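Local atomic coordinates of GTPase-activating protein GYP1 (Saccharomyces cerevisiae, PDB entry 1FKM), a protein that speeds GTP hydrolysis by Ypt/Rab GTPases, chiefly Ypt1 at the Golgi and Ypt7 at the vacuole, by lending them catalytic arginine and glutamine fingers. Residues N111-R123 / E175-E187. Sequence-based numbering, arbitrary orientation.
Sequences NSLQRILYLWAIR and EADTFWCLTKLLE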
ATOM      1  N   ASN A 111       9.567  -4.044 -16.246  1.00 21.14           N
ATOM      2  CA  ASN A 111       8.641  -4.018 -17.374  1.00 22.16           C
ATOM      3  C   ASN A 111       7.192  -4.235 -16.929  1.00 21.13           C
ATOM      4  O   ASN A 111       6.266  -3.636 -17.487  1.00 20.80           O
ATOM      5  CB  ASN A 111       9.026  -5.080 -18.411  1.00 28.74           C
ATOM      6  CG  ASN A 111      10.387  -4.821 -19.036  1.00 32.59           C
ATOM      7  OD1 ASN A 111      10.748  -3.680 -19.302  1.00 33.93           O
ATOM      8  ND2 ASN A 111      11.141  -5.885 -19.284  1.00 35.41           N
ATOM      9  N   SER A 112       6.991  -5.095 -15.933  1.00 21.37           N
ATOM     10  CA  SER A 112       5.646  -5.354 -15.429  1.00 19.96           C
ATOM     11  C   SER A 112       5.084  -4.108 -14.753  1.00 19.96           C
ATOM     12  O   SER A 112       3.948  -3.717 -15.016  1.00 19.01           O
ATOM     13  CB  SER A 112       5.649  -6.514 -14.427  1.00 22.46           C
ATOM     14  OG  SER A 112       5.725  -7.766 -15.086  1.00 22.03           O
ATOM     15  N   LEU A 113       5.876  -3.488 -13.880  1.00 18.49           N
ATOM     16  CA  LEU A 113       5.423  -2.283 -13.185  1.00 18.69           C
ATOM     17  C   LEU A 113       5.199  -1.134 -14.166  1.00 19.36           C
ATOM     18  O   LEU A 113       4.294  -0.326 -13.993  1.00 16.78           O
ATOM     19  CB  LEU A 113       6.434  -1.875 -12.104  1.00 21.16           C
ATOM     20  CG  LEU A 113       6.600  -2.889 -10.962  1.00 23.32           C
ATOM     21  CD1 LEU A 113       7.563  -2.331  -9.907  1.00 25.01           C
ATOM     22  CD2 LEU A 113       5.237  -3.192 -10.321  1.00 21.57           C
ATOM     23  N   GLN A 114       6.021  -1.074 -15.206  1.00 18.75           N
ATOM     24  CA  GLN A 114       5.891  -0.028 -16.219  1.00 21.25           C
ATOM     25  C   GLN A 114       4.502  -0.105 -16.864  1.00 20.21           C
ATOM     26  O   GLN A 114       3.806   0.909 -16.997  1.00 19.58           O
ATOM     27  CB  GLN A 114       6.985  -0.213 -17.282  1.00 24.97           C
ATOM     28  CG  GLN A 114       6.884   0.668 -18.530  1.00 30.89           C
ATOM     29  CD  GLN A 114       7.286   2.113 -18.289  1.00 33.03           C
ATOM     30  OE1 GLN A 114       8.239   2.394 -17.559  1.00 34.82           O
ATOM     31  NE2 GLN A 114       6.572   3.039 -18.922  1.00 32.28           N
ATOM     32  N   ARG A 115       4.101  -1.310 -17.254  1.00 20.30           N
ATOM     33  CA  ARG A 115       2.798  -1.509 -17.892  1.00 19.27           C
ATOM     34  C   ARG A 115       1.637  -1.213 -16.945  1.00 18.70           C
ATOM     35  O   ARG A 115       0.654  -0.570 -17.328  1.00 17.96           O
ATOM     36  CB  ARG A 115       2.674  -2.943 -18.420  1.00 22.12           C
ATOM     37  CG  ARG A 115       3.606  -3.274 -19.581  1.00 28.70           C
ATOM     38  CD  ARG A 115       3.281  -4.637 -20.180  1.00 31.52           C
ATOM     39  NE  ARG A 115       3.760  -5.756 -19.372  1.00 33.44           N
ATOM     40  CZ  ARG A 115       4.964  -6.311 -19.495  1.00 36.74           C
ATOM     41  NH1 ARG A 115       5.823  -5.848 -20.396  1.00 35.71           N
ATOM     42  NH2 ARG A 115       5.309  -7.342 -18.728  1.00 34.84           N
ATOM     43  N   ILE A 116       1.745  -1.694 -15.712  1.00 18.73           N
ATOM     44  CA  ILE A 116       0.699  -1.462 -14.720  1.00 19.57           C
ATOM     45  C   ILE A 116       0.478   0.028 -14.474  1.00 18.73           C
ATOM     46  O   ILE A 116      -0.655   0.518 -14.521  1.00 20.15           O
ATOM     47  CB  ILE A 116       1.054  -2.138 -13.374  1.00 18.20           C
ATOM     48  CG1 ILE A 116       1.051  -3.660 -13.544  1.00 18.22           C
ATOM     49  CG2 ILE A 116       0.060  -1.710 -12.303  1.00 18.99           C
ATOM     50  CD1 ILE A 116       1.629  -4.427 -12.346  1.00 18.08           C
ATOM     51  N   LEU A 117       1.561   0.750 -14.216  1.00 15.04           N
ATOM     52  CA  LEU A 117       1.452   2.174 -13.939  1.00 15.95           C
ATOM     53  C   LEU A 117       1.024   2.966 -15.159  1.00 17.05           C
ATOM     54  O   LEU A 117       0.281   3.941 -15.042  1.00 16.96           O
ATOM     55  CB  LEU A 117       2.782   2.716 -13.416  1.00 17.87           C
ATOM     56  CG  LEU A 117       3.210   2.119 -12.071  1.00 19.16           C
ATOM     57  CD1 LEU A 117       4.573   2.675 -11.676  1.00 18.72           C
ATOM     58  CD2 LEU A 117       2.176   2.448 -11.009  1.00 19.23           C
ATOM     59  N   TYR A 118       1.490   2.542 -16.328  1.00 18.01           N
ATOM     60  CA  TYR A 118       1.139   3.233 -17.562  1.00 19.95           C
ATOM     61  C   TYR A 118      -0.365   3.142 -17.796  1.00 19.33           C
ATOM     62  O   TYR A 118      -1.016   4.147 -18.092  1.00 20.61           O
ATOM     63  CB  TYR A 118       1.886   2.615 -18.746  1.00 20.36           C
ATOM     64  CG  TYR A 118       1.539   3.241 -20.076  1.00 23.24           C
ATOM     65  CD1 TYR A 118       1.873   4.567 -20.355  1.00 22.61           C
ATOM     66  CD2 TYR A 118       0.862   2.511 -21.052  1.00 26.75           C
ATOM     67  CE1 TYR A 118       1.540   5.155 -21.579  1.00 27.74           C
ATOM     68  CE2 TYR A 118       0.521   3.086 -22.279  1.00 29.07           C
ATOM     69  CZ  TYR A 118       0.862   4.407 -22.535  1.00 29.95           C
ATOM     70  OH  TYR A 118       0.504   4.982 -23.738  1.00 31.37           O
ATOM     71  N   LEU A 119      -0.915   1.938 -17.662  1.00 19.48           N
ATOM     72  CA  LEU A 119      -2.347   1.748 -17.876  1.00 21.11           C
ATOM     73  C   LEU A 119      -3.175   2.564 -16.895  1.00 20.93           C
ATOM     74  O   LEU A 119      -4.180   3.170 -17.273  1.00 21.59           O
ATOM     75  CB  LEU A 119      -2.722   0.266 -17.765  1.00 19.04           C
ATOM     76  CG  LEU A 119      -4.203  -0.027 -18.049  1.00 22.81           C
ATOM     77  CD1 LEU A 119      -4.572   0.474 -19.448  1.00 22.88           C
ATOM     78  CD2 LEU A 119      -4.467  -1.520 -17.923  1.00 21.81           C
ATOM     79  N   TRP A 120      -2.765   2.586 -15.628  1.00 20.98           N
ATOM     80  CA  TRP A 120      -3.507   3.363 -14.638  1.00 18.78           C
ATOM     81  C   TRP A 120      -3.432   4.848 -14.991  1.00 20.20           C
ATOM     82  O   TRP A 120      -4.435   5.571 -14.913  1.00 19.10           O
ATOM     83  CB  TRP A 120      -2.939   3.153 -13.231  1.00 21.39           C
ATOM     84  CG  TRP A 120      -3.743   3.874 -12.177  1.00 19.97           C
ATOM     85  CD1 TRP A 120      -4.806   3.381 -11.477  1.00 22.24           C
ATOM     86  CD2 TRP A 120      -3.589   5.237 -11.763  1.00 20.60           C
ATOM     87  NE1 TRP A 120      -5.324   4.354 -10.652  1.00 22.34           N
ATOM     88  CE2 TRP A 120      -4.596   5.503 -10.811  1.00 20.74           C
ATOM     89  CE3 TRP A 120      -2.698   6.264 -12.110  1.00 20.37           C
ATOM     90  CZ2 TRP A 120      -4.741   6.754 -10.200  1.00 22.05           C
ATOM     91  CZ3 TRP A 120      -2.843   7.505 -11.504  1.00 21.60           C
ATOM     92  CH2 TRP A 120      -3.857   7.740 -10.560  1.00 20.76           C
ATOM     93  N   ALA A 121      -2.244   5.306 -15.376  1.00 19.35           N
ATOM     94  CA  ALA A 121      -2.055   6.715 -15.723  1.00 19.69           C
ATOM     95  C   ALA A 121      -2.911   7.125 -16.922  1.00 21.54           C
ATOM     96  O   ALA A 121      -3.497   8.209 -16.936  1.00 21.98           O
ATOM     97  CB  ALA A 121      -0.583   6.986 -16.011  1.00 23.84           C
ATOM     98  N   ILE A 122      -2.990   6.258 -17.922  1.00 21.71           N
ATOM     99  CA  ILE A 122      -3.786   6.546 -19.116  1.00 25.65           C
ATOM    100  C   ILE A 122      -5.272   6.594 -18.770  1.00 26.52           C
ATOM    101  O   ILE A 122      -6.039   7.351 -19.369  1.00 25.60           O
ATOM    102  CB  ILE A 122      -3.544   5.480 -20.207  1.00 35.29           C
ATOM    103  CG1 ILE A 122      -2.106   5.591 -20.717  1.00 38.36           C
ATOM    104  CG2 ILE A 122      -4.538   5.644 -21.350  1.00 41.04           C
ATOM    105  CD1 ILE A 122      -1.743   6.961 -21.243  1.00 41.59           C
ATOM    106  N   ARG A 123      -5.672   5.794 -17.787  1.00 24.17           N
ATOM    107  CA  ARG A 123      -7.064   5.752 -17.363  1.00 26.85           C
ATOM    108  C   ARG A 123      -7.457   6.848 -16.378  1.00 27.05           C
ATOM    109  O   ARG A 123      -8.628   6.963 -16.012  1.00 27.81           O
ATOM    110  CB  ARG A 123      -7.385   4.392 -16.753  1.00 30.96           C
ATOM    111  CG  ARG A 123      -7.487   3.278 -17.758  1.00 35.16           C
ATOM    112  CD  ARG A 123      -8.204   2.106 -17.127  1.00 37.90           C
ATOM    113  NE  ARG A 123      -8.558   1.088 -18.104  1.00 43.87           N
ATOM    114  CZ  ARG A 123      -9.536   0.209 -17.930  1.00 43.35           C
ATOM    115  NH1 ARG A 123     -10.254   0.238 -16.815  1.00 44.71           N
ATOM    116  NH2 ARG A 123      -9.793  -0.696 -18.864  1.00 45.17           N
ATOM    117  N   GLU A 175       0.024  -9.096 -13.255  1.00 18.04           N
ATOM    118  CA  GLU A 175      -0.044  -7.681 -13.604  1.00 17.42           C
ATOM    119  C   GLU A 175      -1.479  -7.175 -13.536  1.00 17.14           C
ATOM    120  O   GLU A 175      -1.745  -6.101 -13.009  1.00 15.81           O
ATOM    121  CB  GLU A 175       0.498  -7.454 -15.024  1.00 20.31           C
ATOM    122  CG  GLU A 175       2.017  -7.380 -15.118  1.00 21.36           C
ATOM    123  CD  GLU A 175       2.510  -7.270 -16.554  1.00 24.28           C
ATOM    124  OE1 GLU A 175       1.834  -6.618 -17.383  1.00 24.37           O
ATOM    125  OE2 GLU A 175       3.585  -7.826 -16.850  1.00 25.97           O
ATOM    126  N   ALA A 176      -2.399  -7.958 -14.089  1.00 17.59           N
ATOM    127  CA  ALA A 176      -3.811  -7.588 -14.100  1.00 17.19           C
ATOM    128  C   ALA A 176      -4.369  -7.472 -12.676  1.00 16.47           C
ATOM    129  O   ALA A 176      -5.016  -6.478 -12.330  1.00 17.18           O
ATOM    130  CB  ALA A 176      -4.603  -8.625 -14.898  1.00 16.64           C
ATOM    131  N   ASP A 177      -4.118  -8.484 -11.851  1.00 16.80           N
ATOM    132  CA  ASP A 177      -4.609  -8.458 -10.477  1.00 17.60           C
ATOM    133  C   ASP A 177      -4.039  -7.249  -9.734  1.00 18.06           C
ATOM    134  O   ASP A 177      -4.760  -6.558  -9.021  1.00 17.54           O
ATOM    135  CB  ASP A 177      -4.219  -9.735  -9.730  1.00 18.73           C
ATOM    136  CG  ASP A 177      -4.907 -10.978 -10.283  1.00 22.54           C
ATOM    137  OD1 ASP A 177      -5.788 -10.851 -11.166  1.00 21.17           O
ATOM    138  OD2 ASP A 177      -4.568 -12.090  -9.818  1.00 23.66           O
ATOM    139  N   THR A 178      -2.743  -7.006  -9.906  1.00 17.05           N
ATOM    140  CA  THR A 178      -2.074  -5.888  -9.255  1.00 16.23           C
ATOM    141  C   THR A 178      -2.706  -4.573  -9.708  1.00 17.16           C
ATOM    142  O   THR A 178      -3.020  -3.701  -8.890  1.00 17.12           O
ATOM    143  CB  THR A 178      -0.563  -5.900  -9.590  1.00 15.98           C
ATOM    144  OG1 THR A 178       0.009  -7.136  -9.138  1.00 18.65           O
ATOM    145  CG2 THR A 178       0.155  -4.742  -8.898  1.00 17.02           C
ATOM    146  N   PHE A 179      -2.900  -4.442 -11.015  1.00 16.61           N
ATOM    147  CA  PHE A 179      -3.505  -3.246 -11.606  1.00 16.43           C
ATOM    148  C   PHE A 179      -4.909  -2.945 -11.070  1.00 16.47           C
ATOM    149  O   PHE A 179      -5.212  -1.809 -10.677  1.00 16.92           O
ATOM    150  CB  PHE A 179      -3.582  -3.405 -13.127  1.00 18.47           C
ATOM    151  CG  PHE A 179      -4.457  -2.385 -13.794  1.00 19.17           C
ATOM    152  CD1 PHE A 179      -4.029  -1.071 -13.940  1.00 20.33           C
ATOM    153  CD2 PHE A 179      -5.735  -2.732 -14.242  1.00 20.69           C
ATOM    154  CE1 PHE A 179      -4.859  -0.108 -14.520  1.00 21.73           C
ATOM    155  CE2 PHE A 179      -6.574  -1.777 -14.823  1.00 20.72           C
ATOM    156  CZ  PHE A 179      -6.137  -0.463 -14.962  1.00 20.81           C
ATOM    157  N   TRP A 180      -5.779  -3.948 -11.075  1.00 16.88           N
ATOM    158  CA  TRP A 180      -7.145  -3.739 -10.595  1.00 17.15           C
ATOM    159  C   TRP A 180      -7.196  -3.447  -9.095  1.00 18.37           C
ATOM    160  O   TRP A 180      -8.066  -2.704  -8.631  1.00 18.34           O
ATOM    161  CB  TRP A 180      -8.024  -4.957 -10.910  1.00 18.30           C
ATOM    162  CG  TRP A 180      -8.283  -5.146 -12.375  1.00 19.28           C
ATOM    163  CD1 TRP A 180      -7.888  -6.197 -13.145  1.00 18.37           C
ATOM    164  CD2 TRP A 180      -8.996  -4.253 -13.244  1.00 22.41           C
ATOM    165  NE1 TRP A 180      -8.308  -6.018 -14.442  1.00 22.31           N
ATOM    166  CE2 TRP A 180      -8.991  -4.834 -14.530  1.00 21.80           C
ATOM    167  CE3 TRP A 180      -9.638  -3.022 -13.059  1.00 24.49           C
ATOM    168  CZ2 TRP A 180      -9.606  -4.227 -15.633  1.00 24.87           C
ATOM    169  CZ3 TRP A 180     -10.252  -2.416 -14.160  1.00 25.71           C
ATOM    170  CH2 TRP A 180     -10.229  -3.024 -15.427  1.00 24.67           C
ATOM    171  N   CYS A 181      -6.284  -4.043  -8.333  1.00 17.31           N
ATOM    172  CA  CYS A 181      -6.263  -3.791  -6.896  1.00 17.79           C
ATOM    173  C   CYS A 181      -5.670  -2.419  -6.611  1.00 18.67           C
ATOM    174  O   CYS A 181      -6.128  -1.720  -5.705  1.00 18.45           O
ATOM    175  CB  CYS A 181      -5.493  -4.895  -6.166  1.00 19.69           C
ATOM    176  SG  CYS A 181      -6.414  -6.474  -6.165  1.00 20.74           S
ATOM    177  N   LEU A 182      -4.660  -2.022  -7.384  1.00 17.15           N
ATOM    178  CA  LEU A 182      -4.072  -0.695  -7.214  1.00 19.02           C
ATOM    179  C   LEU A 182      -5.178   0.306  -7.520  1.00 18.98           C
ATOM    180  O   LEU A 182      -5.327   1.324  -6.841  1.00 18.00           O
ATOM    181  CB  LEU A 182      -2.925  -0.465  -8.207  1.00 22.61           C
ATOM    182  CG  LEU A 182      -2.386   0.971  -8.273  1.00 22.53           C
ATOM    183  CD1 LEU A 182      -1.741   1.338  -6.940  1.00 23.77           C
ATOM    184  CD2 LEU A 182      -1.379   1.095  -9.404  1.00 23.72           C
ATOM    185  N   THR A 183      -5.952   0.007  -8.560  1.00 19.23           N
ATOM    186  CA  THR A 183      -7.043   0.882  -8.966  1.00 18.72           C
ATOM    187  C   THR A 183      -8.071   1.027  -7.845  1.00 19.21           C
ATOM    188  O   THR A 183      -8.502   2.139  -7.533  1.00 19.93           O
ATOM    189  CB  THR A 183      -7.721   0.354 -10.255  1.00 21.59           C
ATOM    190  OG1 THR A 183      -6.775   0.394 -11.336  1.00 21.25           O
ATOM    191  CG2 THR A 183      -8.935   1.213 -10.628  1.00 21.57           C
ATOM    192  N   LYS A 184      -8.445  -0.090  -7.226  1.00 17.18           N
ATOM    193  CA  LYS A 184      -9.424  -0.067  -6.137  1.00 18.91           C
ATOM    194  C   LYS A 184      -8.906   0.736  -4.951  1.00 19.38           C
ATOM    195  O   LYS A 184      -9.665   1.456  -4.305  1.00 19.93           O
ATOM    196  CB  LYS A 184      -9.754  -1.495  -5.672  1.00 27.60           C
ATOM    197  CG  LYS A 184     -10.710  -2.257  -6.572  1.00 35.41           C
ATOM    198  CD  LYS A 184     -12.109  -1.656  -6.524  1.00 42.45           C
ATOM    199  CE  LYS A 184     -13.078  -2.416  -7.425  1.00 46.65           C
ATOM    200  NZ  LYS A 184     -14.431  -1.786  -7.430  1.00 48.52           N
ATOM    201  N   LEU A 185      -7.612   0.604  -4.663  1.00 18.75           N
ATOM    202  CA  LEU A 185      -6.999   1.326  -3.550  1.00 20.69           C
ATOM    203  C   LEU A 185      -7.071   2.829  -3.780  1.00 21.27           C
ATOM    204  O   LEU A 185      -7.586   3.573  -2.945  1.00 21.76           O
ATOM    205  CB  LEU A 185      -5.528   0.925  -3.393  1.00 24.63           C
ATOM    206  CG  LEU A 185      -4.779   1.658  -2.273  1.00 28.16           C
ATOM    207  CD1 LEU A 185      -5.354   1.230  -0.926  1.00 28.84           C
ATOM    208  CD2 LEU A 185      -3.286   1.339  -2.343  1.00 29.01           C
ATOM    209  N   LEU A 186      -6.558   3.265  -4.924  1.00 20.29           N
ATOM    210  CA  LEU A 186      -6.529   4.677  -5.259  1.00 21.68           C
ATOM    211  C   LEU A 186      -7.910   5.329  -5.403  1.00 22.08           C
ATOM    212  O   LEU A 186      -8.041   6.546  -5.245  1.00 21.79           O
ATOM    213  CB  LEU A 186      -5.698   4.882  -6.533  1.00 25.57           C
ATOM    214  CG  LEU A 186      -4.222   4.468  -6.422  1.00 28.13           C
ATOM    215  CD1 LEU A 186      -3.525   4.698  -7.745  1.00 28.98           C
ATOM    216  CD2 LEU A 186      -3.534   5.266  -5.329  1.00 31.49           C
ATOM    217  N   GLU A 187      -8.939   4.538  -5.691  1.00 21.11           N
ATOM    218  CA  GLU A 187     -10.274   5.107  -5.832  1.00 23.55           C
ATOM    219  C   GLU A 187     -10.817   5.569  -4.479  1.00 25.34           C
ATOM    220  O   GLU A 187     -11.778   6.335  -4.418  1.00 26.23           O
ATOM    221  CB  GLU A 187     -11.233   4.096  -6.475  1.00 29.70           C
ATOM    222  CG  GLU A 187     -10.855   3.735  -7.901  1.00 33.73           C
ATOM    223  CD  GLU A 187     -11.826   2.771  -8.555  1.00 39.37           C
ATOM    224  OE1 GLU A 187     -12.275   1.821  -7.876  1.00 40.89           O
ATOM    225  OE2 GLU A 187     -12.127   2.956  -9.758  1.00 42.38           O
TER
HETATM  226  O   HOH W   1      -7.823   4.526  -9.161  1.00 19.90           O
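Ile116 drops as a knob into a hole formed by Glu175, Thr178, Phe179 and Leu182, the centre of a parallel-sense helix pair crossing at -41° in the all-helical TBC (Rab-GAP) domain. A beta-branched side chain suits this socket: CG2 lies against Phe179 CB while CD1 reaches Thr178 CG2 at 3.8 Å. Packing is close around the Phe179 ring. Leu119 CD2 sits over one face, 3.6 Å from the ring centroid in a CH-pi contact; Thr183 OG1 lies over the opposite face, and the edge meets the backbone of Trp120. With CG anti to the backbone N, the chi1 of 167° brings the ring end close to helix 107-123, between Leu119 CD2 and Thr183 OG1. Equally tight is the buried Trp120, whose CE2 lies 3.3 Å from Leu186 CD1. Leu117, which meets Leu182, has its side chain about 9 Å from that of the glutamine finger Gln131.

At one end the buried carboxylate of Glu175 is gripped side-on by Arg115: NE binds OE1 at 2.9 Å and NH2 binds OE2 at 2.6 Å, both nearly straight and on the syn sides, with the two flat groups turned 29° apart. Tyr68 of helix 57-74 adds a hydrogen bond to OE1, which probably helps to stabilise the buried negative charge. Replacing Glu175 by an alanine removes the carboxylate, which would probably leave the Arg115 guanidinium without its ionic mate and Tyr68 OH without this acceptor.

The far end has a looser, wetter margin. Partly exposed Arg123 lays its aliphatic CD at the edge of Phe179, and its NH1 comes 3.5 Å from Trp180 CH2, while NH2 bonds to Ser71. Beside partly exposed Thr183, in the plane of the indole, Trp120 NE1 donates to a water oxygen 2.9 Å away.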